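Local atomic coordinates of precorrin-6Y C5,15-methyltransferase (Decarboxylating) (Geobacter metallireducens, PDB entry 3E05), a protein that probably methylates and decarboxylates precorrin-6Y with S-adenosylmethionine in adenosylcobalamin biosynthesis, here represented by the C-terminal domain of the longer enzyme. Residues I11-F16 with K21-Q26; L33-L38 with M161-C166; G78-N83 with V92-A97; D146-A151 with P186-T191. All coordinates share one frame; numbering follows the deposited sequence. Where two conformers were deposited one is given.

Contact 1: I11-F16 with K21-Q26; sequences IDDDEF and KLITKQ
The N-terminal arm of this domain folds back on itself just before helix 26-35, and D13, at the start of the short 3-10 segment 13-15, meets Q26, the first residue of that helix, right after K25 at the N-cap position. The D13 carboxylate reaches the backbone N-H of Q26 with both oxygens, though neither bond is good: OD1 lies 2.8 Å from Q26 N but with a bent N-H angle of 115°, and OD2 is straighter but long at 3.5 Å from the same N. OD2 also rests against K25 CB, and OD1 against Q26 CB at 3.4 Å. R29, one turn into the helix, forms a salt bridge with OD1. Next to this polar spot, I23 CD1 touches both F16 CD2 and D13 O, each 3.6 Å away. Its CG1 stands opposite the backbone N (chi1 -152°), which carries the methyl toward the turn. The F16 ring meets D13 O and I11 O at its edge, in plane. Q26 OE1, the side-chain oxygen, is taken by K35 of the third subunit. An alanine in place of D13 would probably leave the backbone N-H of Q26 without these weak bonds and R29 without this carboxylate. A carboxylate beside the first N-H of a helix, backed by an arginine, is probably stabilised as the charged form; attraction to R29 and the I23-F16 packing together join arm and helix.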
loop_
_atom_site.group_PDB
_atom_site.type_symbol
_atom_site.label_atom_id
_atom_site.label_comp_id
_atom_site.label_asym_id
_atom_site.label_seq_id
_atom_site.Cartn_x
_atom_site.Cartn_y
_atom_site.Cartn_z
ATOM N N ILE D 11 -20.372 1.081 -10.262
ATOM C CA ILE D 11 -21.454 0.234 -9.750
ATOM C C ILE D 11 -20.913 -0.536 -8.545
ATOM O O ILE D 11 -19.818 -1.093 -8.606
ATOM C CB ILE D 11 -21.994 -0.745 -10.833
ATOM C CG1 ILE D 11 -22.502 0.018 -12.067
ATOM C CG2 ILE D 11 -23.131 -1.604 -10.268
ATOM C CD1 ILE D 11 -22.569 -0.817 -13.344
ATOM N N ASP D 12 -21.658 -0.531 -7.440
ATOM C CA ASP D 12 -21.250 -1.220 -6.217
ATOM C C ASP D 12 -21.045 -2.708 -6.472
ATOM O O ASP D 12 -21.849 -3.330 -7.177
ATOM C CB ASP D 12 -22.286 -1.020 -5.108
ATOM C CG ASP D 12 -21.773 -1.459 -3.753
ATOM O OD1 ASP D 12 -20.995 -0.701 -3.139
ATOM O OD2 ASP D 12 -22.145 -2.562 -3.302
ATOM N N ASP D 13 -19.972 -3.266 -5.904
ATOM C CA ASP D 13 -19.621 -4.661 -6.093
ATOM C C ASP D 13 -20.784 -5.601 -5.761
ATOM O O ASP D 13 -21.042 -6.569 -6.496
ATOM C CB ASP D 13 -18.415 -5.037 -5.225
ATOM C CG ASP D 13 -17.098 -4.441 -5.722
ATOM O OD1 ASP D 13 -17.008 -3.999 -6.881
ATOM O OD2 ASP D 13 -16.137 -4.444 -4.927
ATOM N N ASP D 14 -21.511 -5.268 -4.693
ATOM C CA ASP D 14 -22.590 -6.115 -4.187
ATOM C C ASP D 14 -23.871 -6.090 -5.038
ATOM O O ASP D 14 -24.838 -6.790 -4.738
ATOM C CB ASP D 14 -22.856 -5.784 -2.715
ATOM C CG ASP D 14 -21.650 -6.091 -1.823
ATOM O OD1 ASP D 14 -20.802 -6.931 -2.210
ATOM O OD2 ASP D 14 -21.541 -5.493 -0.735
ATOM N N GLU D 15 -23.857 -5.296 -6.110
ATOM C CA GLU D 15 -24.960 -5.256 -7.068
ATOM C C GLU D 15 -24.783 -6.299 -8.162
ATOM O O GLU D 15 -25.669 -6.489 -8.986
ATOM C CB GLU D 15 -25.089 -3.874 -7.713
ATOM C CG GLU D 15 -25.517 -2.767 -6.767
ATOM C CD GLU D 15 -27.011 -2.767 -6.472
ATOM O OE1 GLU D 15 -27.785 -3.439 -7.191
ATOM O OE2 GLU D 15 -27.412 -2.079 -5.517
ATOM N N PHE D 16 -23.627 -6.959 -8.180
ATOM C CA PHE D 16 -23.349 -7.985 -9.176
ATOM C C PHE D 16 -23.577 -9.365 -8.569
ATOM O O PHE D 16 -23.223 -9.606 -7.411
ATOM C CB PHE D 16 -21.896 -7.916 -9.678
ATOM C CG PHE D 16 -21.567 -6.669 -10.451
ATOM C CD1 PHE D 16 -21.731 -6.630 -11.832
ATOM C CD2 PHE D 16 -21.075 -5.541 -9.805
ATOM C CE1 PHE D 16 -21.429 -5.471 -12.563
ATOM C CE2 PHE D 16 -20.752 -4.392 -10.527
ATOM C CZ PHE D 16 -20.944 -4.357 -11.907
ATOM N N LYS D 21 -14.136 -13.753 -4.115
ATOM C CA LYS D 21 -12.830 -13.604 -4.788
ATOM C C LYS D 21 -12.873 -13.527 -6.332
ATOM O O LYS D 21 -11.826 -13.386 -6.970
ATOM C CB LYS D 21 -11.819 -14.672 -4.315
ATOM C CG LYS D 21 -11.417 -14.589 -2.841
ATOM C CD LYS D 21 -10.308 -13.561 -2.612
ATOM C CE LYS D 21 -9.791 -13.584 -1.173
ATOM N NZ LYS D 21 -8.881 -14.735 -0.895
ATOM N N LEU D 22 -14.064 -13.609 -6.931
ATOM C CA LEU D 22 -14.182 -13.586 -8.392
ATOM C C LEU D 22 -14.225 -12.173 -9.002
ATOM O O LEU D 22 -13.501 -11.894 -9.949
ATOM C CB LEU D 22 -15.381 -14.421 -8.877
ATOM C CG LEU D 22 -15.674 -14.413 -10.388
ATOM C CD1 LEU D 22 -14.565 -15.093 -11.173
ATOM C CD2 LEU D 22 -17.037 -15.029 -10.727
ATOM N N ILE D 23 -15.073 -11.301 -8.464
ATOM C CA ILE D 23 -15.299 -9.983 -9.064
ATOM C C ILE D 23 -14.016 -9.126 -9.152
ATOM O O ILE D 23 -13.118 -9.214 -8.288
ATOM C CB ILE D 23 -16.460 -9.219 -8.343
ATOM C CG1 ILE D 23 -17.144 -8.236 -9.294
ATOM C CG2 ILE D 23 -15.980 -8.501 -7.054
ATOM C CD1 ILE D 23 -18.253 -7.459 -8.646
ATOM N N THR D 24 -13.916 -8.348 -10.230
ATOM C CA THR D 24 -12.946 -7.254 -10.320
ATOM C C THR D 24 -13.594 -6.152 -9.502
ATOM O O THR D 24 -14.617 -5.592 -9.908
ATOM C CB THR D 24 -12.734 -6.811 -11.785
ATOM O OG1 THR D 24 -12.291 -7.930 -12.549
ATOM C CG2 THR D 24 -11.697 -5.711 -11.892
ATOM N N LYS D 25 -13.028 -5.873 -8.335
ATOM C CA LYS D 25 -13.636 -4.942 -7.379
ATOM C C LYS D 25 -13.639 -3.538 -7.963
ATOM O O LYS D 25 -12.821 -3.231 -8.811
ATOM C CB LYS D 25 -12.888 -4.979 -6.053
ATOM C CG LYS D 25 -12.860 -6.382 -5.412
ATOM C CD LYS D 25 -12.525 -6.323 -3.935
ATOM C CE LYS D 25 -12.083 -7.682 -3.440
ATOM N NZ LYS D 25 -13.242 -8.604 -3.401
ATOM N N GLN D 26 -14.554 -2.700 -7.480
ATOM C CA GLN D 26 -14.918 -1.435 -8.118
ATOM C C GLN D 26 -13.781 -0.452 -8.448
ATOM O O GLN D 26 -13.708 0.046 -9.573
ATOM C CB GLN D 26 -15.985 -0.758 -7.255
ATOM C CG GLN D 26 -16.493 0.562 -7.763
ATOM C CD GLN D 26 -16.884 1.458 -6.621
ATOM O OE1 GLN D 26 -16.202 2.430 -6.328
ATOM N NE2 GLN D 26 -17.969 1.112 -5.939
#

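Contact 2: L33-L38 with M161-C166; sequences LSKLRL and MVEVAC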
loop_
_atom_site.group_PDB
_atom_site.type_symbol
_atom_site.label_atom_id
_atom_site.label_comp_id
_atom_site.label_asym_id
_atom_site.label_seq_id
_atom_site.Cartn_x
_atom_site.Cartn_y
_atom_site.Cartn_z
ATOM N N LEU D 33 -10.335 -0.012 -16.612
ATOM C CA LEU D 33 -11.038 0.667 -17.721
ATOM C C LEU D 33 -10.269 1.878 -18.236
ATOM O O LEU D 33 -10.164 2.066 -19.436
ATOM C CB LEU D 33 -12.442 1.065 -17.277
ATOM C CG LEU D 33 -13.383 -0.128 -17.066
ATOM C CD1 LEU D 33 -14.551 0.303 -16.240
ATOM C CD2 LEU D 33 -13.792 -0.786 -18.383
ATOM N N SER D 34 -9.710 2.671 -17.313
ATOM C CA SER D 34 -8.757 3.737 -17.625
ATOM C C SER D 34 -7.579 3.239 -18.466
ATOM O O SER D 34 -7.283 3.804 -19.517
ATOM C CB SER D 34 -8.229 4.365 -16.323
ATOM O OG SER D 34 -7.817 5.697 -16.519
ATOM N N LYS D 35 -6.939 2.170 -18.005
ATOM C CA LYS D 35 -5.775 1.598 -18.684
ATOM C C LYS D 35 -6.147 1.030 -20.067
ATOM O O LYS D 35 -5.319 1.005 -20.985
ATOM C CB LYS D 35 -5.116 0.505 -17.820
ATOM C CG LYS D 35 -4.421 1.014 -16.511
ATOM C CD LYS D 35 -3.339 2.065 -16.762
ATOM C CE LYS D 35 -2.773 2.577 -15.426
ATOM N NZ LYS D 35 -1.697 3.547 -15.627
ATOM N N LEU D 36 -7.394 0.590 -20.218
ATOM C CA LEU D 36 -7.867 0.088 -21.516
ATOM C C LEU D 36 -8.003 1.162 -22.609
ATOM O O LEU D 36 -8.150 0.814 -23.779
ATOM C CB LEU D 36 -9.175 -0.677 -21.363
ATOM C CG LEU D 36 -9.040 -2.127 -20.873
ATOM C CD1 LEU D 36 -10.330 -2.623 -20.262
ATOM C CD2 LEU D 36 -8.609 -3.036 -22.043
ATOM N N ARG D 37 -7.952 2.440 -22.224
ATOM C CA ARG D 37 -8.013 3.575 -23.167
ATOM C C ARG D 37 -9.190 3.432 -24.142
ATOM O O ARG D 37 -9.004 3.367 -25.357
ATOM C CB ARG D 37 -6.700 3.725 -23.947
ATOM C CG ARG D 37 -5.526 4.229 -23.142
ATOM C CD ARG D 37 -4.225 4.055 -23.918
ATOM N NE ARG D 37 -4.316 4.555 -25.287
ATOM C CZ ARG D 37 -3.498 4.203 -26.277
ATOM N NH1 ARG D 37 -2.511 3.334 -26.063
ATOM N NH2 ARG D 37 -3.673 4.720 -27.488
ATOM N N LEU D 38 -10.386 3.332 -23.584
ATOM C CA LEU D 38 -11.599 3.082 -24.348
ATOM C C LEU D 38 -12.099 4.331 -25.070
ATOM O O LEU D 38 -11.975 5.446 -24.579
ATOM C CB LEU D 38 -12.700 2.532 -23.431
ATOM C CG LEU D 38 -12.419 1.202 -22.704
ATOM C CD1 LEU D 38 -13.672 0.761 -21.932
ATOM C CD2 LEU D 38 -11.955 0.100 -23.633
ATOM N N MET D 161 5.300 -2.755 -25.529
ATOM C CA MET D 161 5.632 -1.941 -24.371
ATOM C C MET D 161 4.712 -2.415 -23.254
ATOM O O MET D 161 3.512 -2.585 -23.485
ATOM C CB MET D 161 5.341 -0.480 -24.653
ATOM C CG MET D 161 6.549 0.337 -24.987
ATOM S SD MET D 161 6.601 1.790 -23.937
ATOM C CE MET D 161 7.229 1.044 -22.429
ATOM N N VAL D 162 5.265 -2.639 -22.060
ATOM C CA VAL D 162 4.488 -3.141 -20.918
ATOM C C VAL D 162 4.674 -2.224 -19.697
ATOM O O VAL D 162 5.795 -1.895 -19.324
ATOM C CB VAL D 162 4.847 -4.628 -20.574
ATOM C CG1 VAL D 162 4.106 -5.126 -19.310
ATOM C CG2 VAL D 162 4.533 -5.558 -21.748
ATOM N N GLU D 163 3.558 -1.790 -19.117
ATOM C CA GLU D 163 3.559 -1.129 -17.817
ATOM C C GLU D 163 2.902 -2.074 -16.821
ATOM O O GLU D 163 1.925 -2.747 -17.154
ATOM C CB GLU D 163 2.771 0.175 -17.877
ATOM C CG GLU D 163 2.516 0.819 -16.496
ATOM C CD GLU D 163 1.485 1.919 -16.546
ATOM O OE1 GLU D 163 1.818 3.006 -17.051
ATOM O OE2 GLU D 163 0.347 1.707 -16.084
ATOM N N VAL D 164 3.431 -2.123 -15.598
ATOM C CA VAL D 164 2.778 -2.843 -14.508
ATOM C C VAL D 164 2.428 -1.837 -13.422
ATOM O O VAL D 164 3.296 -1.089 -12.991
ATOM C CB VAL D 164 3.686 -3.937 -13.913
ATOM C CG1 VAL D 164 2.930 -4.736 -12.851
ATOM C CG2 VAL D 164 4.230 -4.844 -15.015
ATOM N N ALA D 165 1.168 -1.812 -13.003
ATOM C CA ALA D 165 0.729 -0.935 -11.903
ATOM C C ALA D 165 0.134 -1.773 -10.765
ATOM O O ALA D 165 -0.885 -2.451 -10.931
ATOM C CB ALA D 165 -0.274 0.089 -12.399
ATOM N N CYS D 166 0.788 -1.744 -9.608
ATOM C CA CYS D 166 0.289 -2.476 -8.457
ATOM C C CYS D 166 -0.580 -1.542 -7.662
ATOM O O CYS D 166 -0.121 -0.496 -7.180
ATOM C CB CYS D 166 1.418 -3.025 -7.582
ATOM S SG CYS D 166 0.782 -3.998 -6.202
#
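The flat group here is the carboxylate of E163, and K35 meets it at one oxygen, from the side that faces its other oxygen. K35 NZ lies 2.8 Å from E163 OE2 and uses the syn lone pair of that atom, while OE1 stands back at 3.8 Å from the same nitrogen. The salt bridge is therefore one-pronged. The end of the lysine chain comes in with it, its CE only 3.3 Å from E163 OE2, and the two side chains cross at about a right angle. K35 turns once, at chi2 (-57°), and then runs straight through CD and CE, a reach that lets the last turn of helix 26-35 extend past T191 of strand 180-193 to strand 161-173. From the other bank, E163 puts CG opposite its backbone N (chi1 170°), which sends its carboxylate out to the helix. The backbones stay well apart, with the nearest CA atoms, those of K35 and A165, 9.7 Å from each other. The strongest partner of NZ is E27 of the third subunit, with which it forms another salt bridge, and Q26 of that subunit also offers it OE1. A methionine at K35 would probably leave both E163 and E27 of the third subunit without the positive charge they share. V164, A165 and C166 pair with an antiparallel strand of the third subunit. The lysine thus works at a subunit interface of the class I methyltransferase fold, where the antiparallel hairpin 161-173/180-193 ends the sheet within this chain and the third subunit continues it.

Contact 3: G78-N83 with V92-A97; sequences GFIRDN and VTLVEA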
loop_
_atom_site.group_PDB
_atom_site.type_symbol
_atom_site.label_atom_id
_atom_site.label_comp_id
_atom_site.label_asym_id
_atom_site.label_seq_id
_atom_site.Cartn_x
_atom_site.Cartn_y
_atom_site.Cartn_z
ATOM N N GLY D 78 -24.112 -18.179 -15.628
ATOM C CA GLY D 78 -25.387 -17.764 -15.056
ATOM C C GLY D 78 -25.326 -16.397 -14.403
ATOM O O GLY D 78 -26.270 -15.595 -14.543
ATOM N N PHE D 79 -24.218 -16.127 -13.702
ATOM C CA PHE D 79 -23.939 -14.796 -13.134
ATOM C C PHE D 79 -23.955 -13.755 -14.247
ATOM O O PHE D 79 -24.632 -12.730 -14.133
ATOM C CB PHE D 79 -22.556 -14.740 -12.459
ATOM C CG PHE D 79 -22.413 -15.595 -11.234
ATOM C CD1 PHE D 79 -23.486 -15.827 -10.378
ATOM C CD2 PHE D 79 -21.168 -16.133 -10.907
ATOM C CE1 PHE D 79 -23.322 -16.621 -9.226
ATOM C CE2 PHE D 79 -20.996 -16.919 -9.767
ATOM C CZ PHE D 79 -22.072 -17.159 -8.924
ATOM N N ILE D 80 -23.224 -14.037 -15.327
ATOM C CA ILE D 80 -23.106 -13.112 -16.462
ATOM C C ILE D 80 -24.470 -12.807 -17.082
ATOM O O ILE D 80 -24.896 -11.648 -17.079
ATOM C CB ILE D 80 -22.074 -13.587 -17.523
ATOM C CG1 ILE D 80 -20.677 -13.670 -16.891
ATOM C CG2 ILE D 80 -22.046 -12.616 -18.695
ATOM C CD1 ILE D 80 -19.616 -14.303 -17.772
ATOM N N ARG D 81 -25.159 -13.855 -17.548
ATOM C CA ARG D 81 -26.538 -13.769 -18.029
ATOM C C ARG D 81 -27.412 -12.870 -17.153
ATOM O O ARG D 81 -28.059 -11.952 -17.666
ATOM C CB ARG D 81 -27.143 -15.176 -18.103
ATOM C CG ARG D 81 -28.226 -15.357 -19.154
ATOM C CD ARG D 81 -28.627 -16.827 -19.301
ATOM N NE ARG D 81 -27.510 -17.677 -19.730
ATOM C CZ ARG D 81 -26.916 -18.590 -18.962
ATOM N NH1 ARG D 81 -27.325 -18.788 -17.712
ATOM N NH2 ARG D 81 -25.909 -19.309 -19.445
ATOM N N ASP D 82 -27.403 -13.114 -15.840
ATOM C CA ASP D 82 -28.180 -12.316 -14.886
ATOM C C ASP D 82 -27.715 -10.862 -14.851
ATOM O O ASP D 82 -28.532 -9.937 -14.857
ATOM C CB ASP D 82 -28.101 -12.905 -13.470
ATOM C CG ASP D 82 -28.925 -14.173 -13.301
ATOM O OD1 ASP D 82 -29.479 -14.689 -14.301
ATOM O OD2 ASP D 82 -29.008 -14.658 -12.150
ATOM N N ASN D 83 -26.399 -10.659 -14.823
ATOM C CA ASN D 83 -25.845 -9.306 -14.762
ATOM C C ASN D 83 -26.090 -8.467 -16.028
ATOM O O ASN D 83 -26.462 -7.297 -15.939
ATOM C CB ASN D 83 -24.354 -9.357 -14.398
ATOM C CG ASN D 83 -24.108 -9.845 -12.972
ATOM O OD1 ASN D 83 -24.901 -9.590 -12.055
ATOM N ND2 ASN D 83 -22.992 -10.548 -12.778
ATOM N N VAL D 92 -22.955 -6.209 -25.047
ATOM C CA VAL D 92 -22.100 -7.318 -24.637
ATOM C C VAL D 92 -22.707 -8.637 -25.113
ATOM O O VAL D 92 -23.863 -8.951 -24.810
ATOM C CB VAL D 92 -21.904 -7.362 -23.109
ATOM C CG1 VAL D 92 -21.001 -8.518 -22.720
ATOM C CG2 VAL D 92 -21.328 -6.029 -22.593
ATOM N N THR D 93 -21.918 -9.402 -25.856
ATOM C CA THR D 93 -22.302 -10.741 -26.234
ATOM C C THR D 93 -21.555 -11.751 -25.368
ATOM O O THR D 93 -20.327 -11.770 -25.350
ATOM C CB THR D 93 -22.041 -10.985 -27.730
ATOM O OG1 THR D 93 -22.869 -10.095 -28.489
ATOM C CG2 THR D 93 -22.372 -12.417 -28.108
ATOM N N LEU D 94 -22.314 -12.556 -24.631
ATOM C CA LEU D 94 -21.753 -13.612 -23.809
ATOM C C LEU D 94 -21.395 -14.793 -24.692
ATOM O O LEU D 94 -22.247 -15.329 -25.402
ATOM C CB LEU D 94 -22.731 -14.031 -22.713
ATOM C CG LEU D 94 -22.398 -15.309 -21.936
ATOM C CD1 LEU D 94 -21.030 -15.220 -21.228
ATOM C CD2 LEU D 94 -23.509 -15.628 -20.942
ATOM N N VAL D 95 -20.124 -15.181 -24.644
ATOM C CA VAL D 95 -19.600 -16.275 -25.457
ATOM C C VAL D 95 -19.116 -17.381 -24.522
ATOM O O VAL D 95 -18.280 -17.156 -23.649
ATOM C CB VAL D 95 -18.452 -15.805 -26.381
ATOM C CG1 VAL D 95 -17.969 -16.946 -27.271
ATOM C CG2 VAL D 95 -18.886 -14.608 -27.231
ATOM N N GLU D 96 -19.665 -18.577 -24.687
ATOM C CA GLU D 96 -19.260 -19.701 -23.850
ATOM C C GLU D 96 -18.079 -20.435 -24.503
ATOM O O GLU D 96 -18.237 -21.120 -25.522
ATOM C CB GLU D 96 -20.452 -20.631 -23.610
ATOM C CG GLU D 96 -20.129 -21.839 -22.752
ATOM C CD GLU D 96 -21.312 -22.784 -22.560
ATOM O OE1 GLU D 96 -22.466 -22.425 -22.921
ATOM O OE2 GLU D 96 -21.074 -23.888 -22.023
ATOM N N ALA D 97 -16.895 -20.276 -23.915
ATOM C CA ALA D 97 -15.656 -20.766 -24.521
ATOM C C ALA D 97 -14.520 -20.884 -23.516
ATOM O O ALA D 97 -14.521 -20.216 -22.481
ATOM C CB ALA D 97 -15.234 -19.851 -25.672
#
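Segment 78-83 of helix 74-86 packs over strand 92-96 with I80 and L94 facing each other, their CA atoms 7.5 Å apart, and no hydrogen bond crosses between them. The contact is carried by two branched side chains that meet obliquely. L94 is the one that reaches in: with CG opposite its backbone N (chi1 169°), it extends both methyls toward the helix. CD1 settles into the fork of I80, 3.8 Å from CG2 and equally 3.8 Å from CD1 of that isoleucine. The second leucine methyl lies to one side: L94 CD2 is 4.0 Å from I80 CG2 and lies near the helix backbone, with R81 N at 4.2 Å. I80 can offer two branches because its CG2 stands opposite the backbone N while CG1, beside that N, carries CD1 onward to the same methyl. Nearer the solvent, R81 and E96 are of opposite charge but do not pair, R81 NH2 and E96 OE1 being 5.8 Å apart. L94 is further enclosed by L77 and L84 of the same helix. I80 also touches E71 at the end of strand 66-71 and A49 and A52 in the loop after strand 43-47. In class I methyltransferases those two strand ends commonly border the S-adenosylmethionine site, so I80 probably sits just behind it. Strands 66-71 and 92-96 lie side by side and parallel, and helix 74-86 links them: this is the apolar join between helix and second strand in a beta-alpha-beta crossover of the Rossmann-like fold.

Contact 4: D146-A151 with P186-T191; sequences DTLTKA and PVYIIT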
loop_
_atom_site.group_PDB
_atom_site.type_symbol
_atom_site.label_atom_id
_atom_site.label_comp_id
_atom_site.label_asym_id
_atom_site.label_seq_id
_atom_site.Cartn_x
_atom_site.Cartn_y
_atom_site.Cartn_z
ATOM N N ASP D 146 3.208 -15.869 -10.484
ATOM C CA ASP D 146 3.348 -16.614 -11.751
ATOM C C ASP D 146 2.651 -15.913 -12.923
ATOM O O ASP D 146 3.236 -15.748 -13.992
ATOM C CB ASP D 146 2.835 -18.058 -11.625
ATOM C CG ASP D 146 3.124 -18.892 -12.873
ATOM O OD1 ASP D 146 4.317 -19.161 -13.152
ATOM O OD2 ASP D 146 2.159 -19.273 -13.576
ATOM N N THR D 147 1.414 -15.478 -12.705
ATOM C CA THR D 147 0.663 -14.803 -13.766
ATOM C C THR D 147 1.360 -13.507 -14.124
ATOM O O THR D 147 1.611 -13.265 -15.292
ATOM C CB THR D 147 -0.813 -14.613 -13.403
ATOM O OG1 THR D 147 -1.411 -15.905 -13.241
ATOM C CG2 THR D 147 -1.562 -13.854 -14.498
ATOM N N LEU D 148 1.732 -12.718 -13.113
ATOM C CA LEU D 148 2.462 -11.462 -13.324
ATOM C C LEU D 148 3.768 -11.649 -14.121
ATOM O O LEU D 148 4.021 -10.907 -15.071
ATOM C CB LEU D 148 2.720 -10.756 -11.982
ATOM C CG LEU D 148 3.661 -9.540 -11.949
ATOM C CD1 LEU D 148 3.146 -8.389 -12.821
ATOM C CD2 LEU D 148 3.946 -9.092 -10.503
ATOM N N THR D 149 4.569 -12.644 -13.728
ATOM C CA THR D 149 5.863 -12.952 -14.347
ATOM C C THR D 149 5.720 -13.370 -15.803
ATOM O O THR D 149 6.387 -12.822 -16.688
ATOM C CB THR D 149 6.572 -14.099 -13.565
ATOM O OG1 THR D 149 7.081 -13.575 -12.333
ATOM C CG2 THR D 149 7.718 -14.720 -14.350
ATOM N N LYS D 150 4.847 -14.347 -16.037
ATOM C CA LYS D 150 4.682 -14.923 -17.366
ATOM C C LYS D 150 4.010 -13.927 -18.307
ATOM O O LYS D 150 4.415 -13.817 -19.465
ATOM C CB LYS D 150 3.905 -16.244 -17.302
ATOM C CG LYS D 150 4.631 -17.380 -16.565
ATOM C CD LYS D 150 5.774 -17.977 -17.388
ATOM C CE LYS D 150 6.445 -19.151 -16.677
ATOM N NZ LYS D 150 7.397 -18.705 -15.622
ATOM N N ALA D 151 3.027 -13.173 -17.803
ATOM C CA ALA D 151 2.333 -12.177 -18.640
ATOM C C ALA D 151 3.290 -11.122 -19.143
ATOM O O ALA D 151 3.273 -10.804 -20.331
ATOM C CB ALA D 151 1.155 -11.527 -17.908
ATOM N N PRO D 186 -3.684 -6.994 -3.145
ATOM C CA PRO D 186 -3.183 -6.129 -4.204
ATOM C C PRO D 186 -3.528 -6.694 -5.578
ATOM O O PRO D 186 -3.676 -7.916 -5.733
ATOM C CB PRO D 186 -1.663 -6.142 -4.026
ATOM C CG PRO D 186 -1.375 -7.017 -2.845
ATOM C CD PRO D 186 -2.611 -7.725 -2.444
ATOM N N VAL D 187 -3.686 -5.812 -6.553
ATOM C CA VAL D 187 -3.873 -6.264 -7.930
ATOM C C VAL D 187 -2.819 -5.627 -8.817
ATOM O O VAL D 187 -2.544 -4.424 -8.744
ATOM C CB VAL D 187 -5.327 -5.990 -8.492
ATOM C CG1 VAL D 187 -5.496 -6.574 -9.900
ATOM C CG2 VAL D 187 -6.412 -6.561 -7.574
ATOM N N TYR D 188 -2.207 -6.450 -9.661
ATOM C CA TYR D 188 -1.245 -5.944 -10.615
ATOM C C TYR D 188 -1.957 -5.743 -11.945
ATOM O O TYR D 188 -2.396 -6.712 -12.553
ATOM C CB TYR D 188 -0.106 -6.960 -10.790
ATOM C CG TYR D 188 0.756 -7.072 -9.554
ATOM C CD1 TYR D 188 1.873 -6.244 -9.398
ATOM C CD2 TYR D 188 0.433 -7.962 -8.525
ATOM C CE1 TYR D 188 2.700 -6.348 -8.259
ATOM C CE2 TYR D 188 1.225 -8.045 -7.366
ATOM C CZ TYR D 188 2.359 -7.242 -7.249
ATOM O OH TYR D 188 3.134 -7.311 -6.106
ATOM N N ILE D 189 -2.097 -4.480 -12.348
ATOM C CA ILE D 189 -2.727 -4.141 -13.621
ATOM C C ILE D 189 -1.634 -3.974 -14.674
ATOM O O ILE D 189 -0.840 -3.032 -14.644
ATOM C CB ILE D 189 -3.602 -2.873 -13.496
ATOM C CG1 ILE D 189 -4.685 -3.114 -12.433
ATOM C CG2 ILE D 189 -4.185 -2.467 -14.856
ATOM C CD1 ILE D 189 -5.432 -1.884 -11.991
ATOM N N ILE D 190 -1.629 -4.911 -15.620
ATOM C CA ILE D 190 -0.613 -4.961 -16.673
ATOM C C ILE D 190 -1.198 -4.412 -17.973
ATOM O O ILE D 190 -2.197 -4.936 -18.458
ATOM C CB ILE D 190 -0.140 -6.415 -16.886
ATOM C CG1 ILE D 190 0.350 -7.010 -15.565
ATOM C CG2 ILE D 190 0.945 -6.483 -17.975
ATOM C CD1 ILE D 190 0.491 -8.513 -15.556
ATOM N N THR D 191 -0.582 -3.360 -18.509
ATOM C CA THR D 191 -0.998 -2.729 -19.757
ATOM C C THR D 191 0.076 -2.885 -20.825
ATOM O O THR D 191 1.243 -2.587 -20.596
ATOM C CB THR D 191 -1.362 -1.258 -19.531
ATOM O OG1 THR D 191 -2.288 -1.182 -18.442
ATOM C CG2 THR D 191 -2.021 -0.647 -20.789
#
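L148 of helix 145-157 packs on Y188 and I190 of strand 180-193, a helix-on-sheet contact of the class I methyltransferase fold. Helix 146-151 and strand 187-191 run nearly parallel, at 15°, with their axes 10.1 Å apart at closest approach. The L148 CB points toward the strand, and CG follows it opposite the backbone N (chi1 170°), so that the two methyls fork over neighbouring inward-facing residues. CD1 takes the I190 branch: it lies 3.8 Å from I190 CD1 and brushes Y188 CB at 4.1 Å. CD2 takes the other, over the face of the Y188 ring, in a CH-pi contact nearly along the ring normal. A151, one turn further along the helix, adds its CB to the same seam, 3.9 Å from I190 CD1, so that this isoleucine methyl touches both the leucine and the alanine. All four residues are buried. Strand 180-193 lies between strands 137-142 and 161-173, the pair that helix 145-157 connects, so the helix lies nearly along this antiparallel strand while linking its two neighbours; on the strand's other face I189 meets helix 26-35. Y188 OH hydrogen-bonds to Y188 OH of the fourth subunit, which probably steadies the outer end of the ring. At its face, L148 CD2 stands 3.6 Å above the plane, over the ring centre.

Contacts 2 and 4 are the closest related pair, with centres 11 Å apart. Strands 161-173 and 180-193 lie side by side, joined by probable hydrogen bonds such as A165 O to I189 N at 2.8 Å, and K35 CB packs on T191 OG1 at 3.4 Å. Contact 3 holds the other end of the same sheet, its centre 25 Å from contact 4 and 24 Å from contact 2. Contact 1 touches contact 3, F16 CA lying 3.6 Å from N83 OD1. Contact 3 probably lies close to the S-adenosylmethionine site, judging from the family fold. Contacts 1, 2 and 4 all reach neighbouring subunits, Q26 of contact 1 meeting K35 of another subunit's contact 2; contact 3 does not.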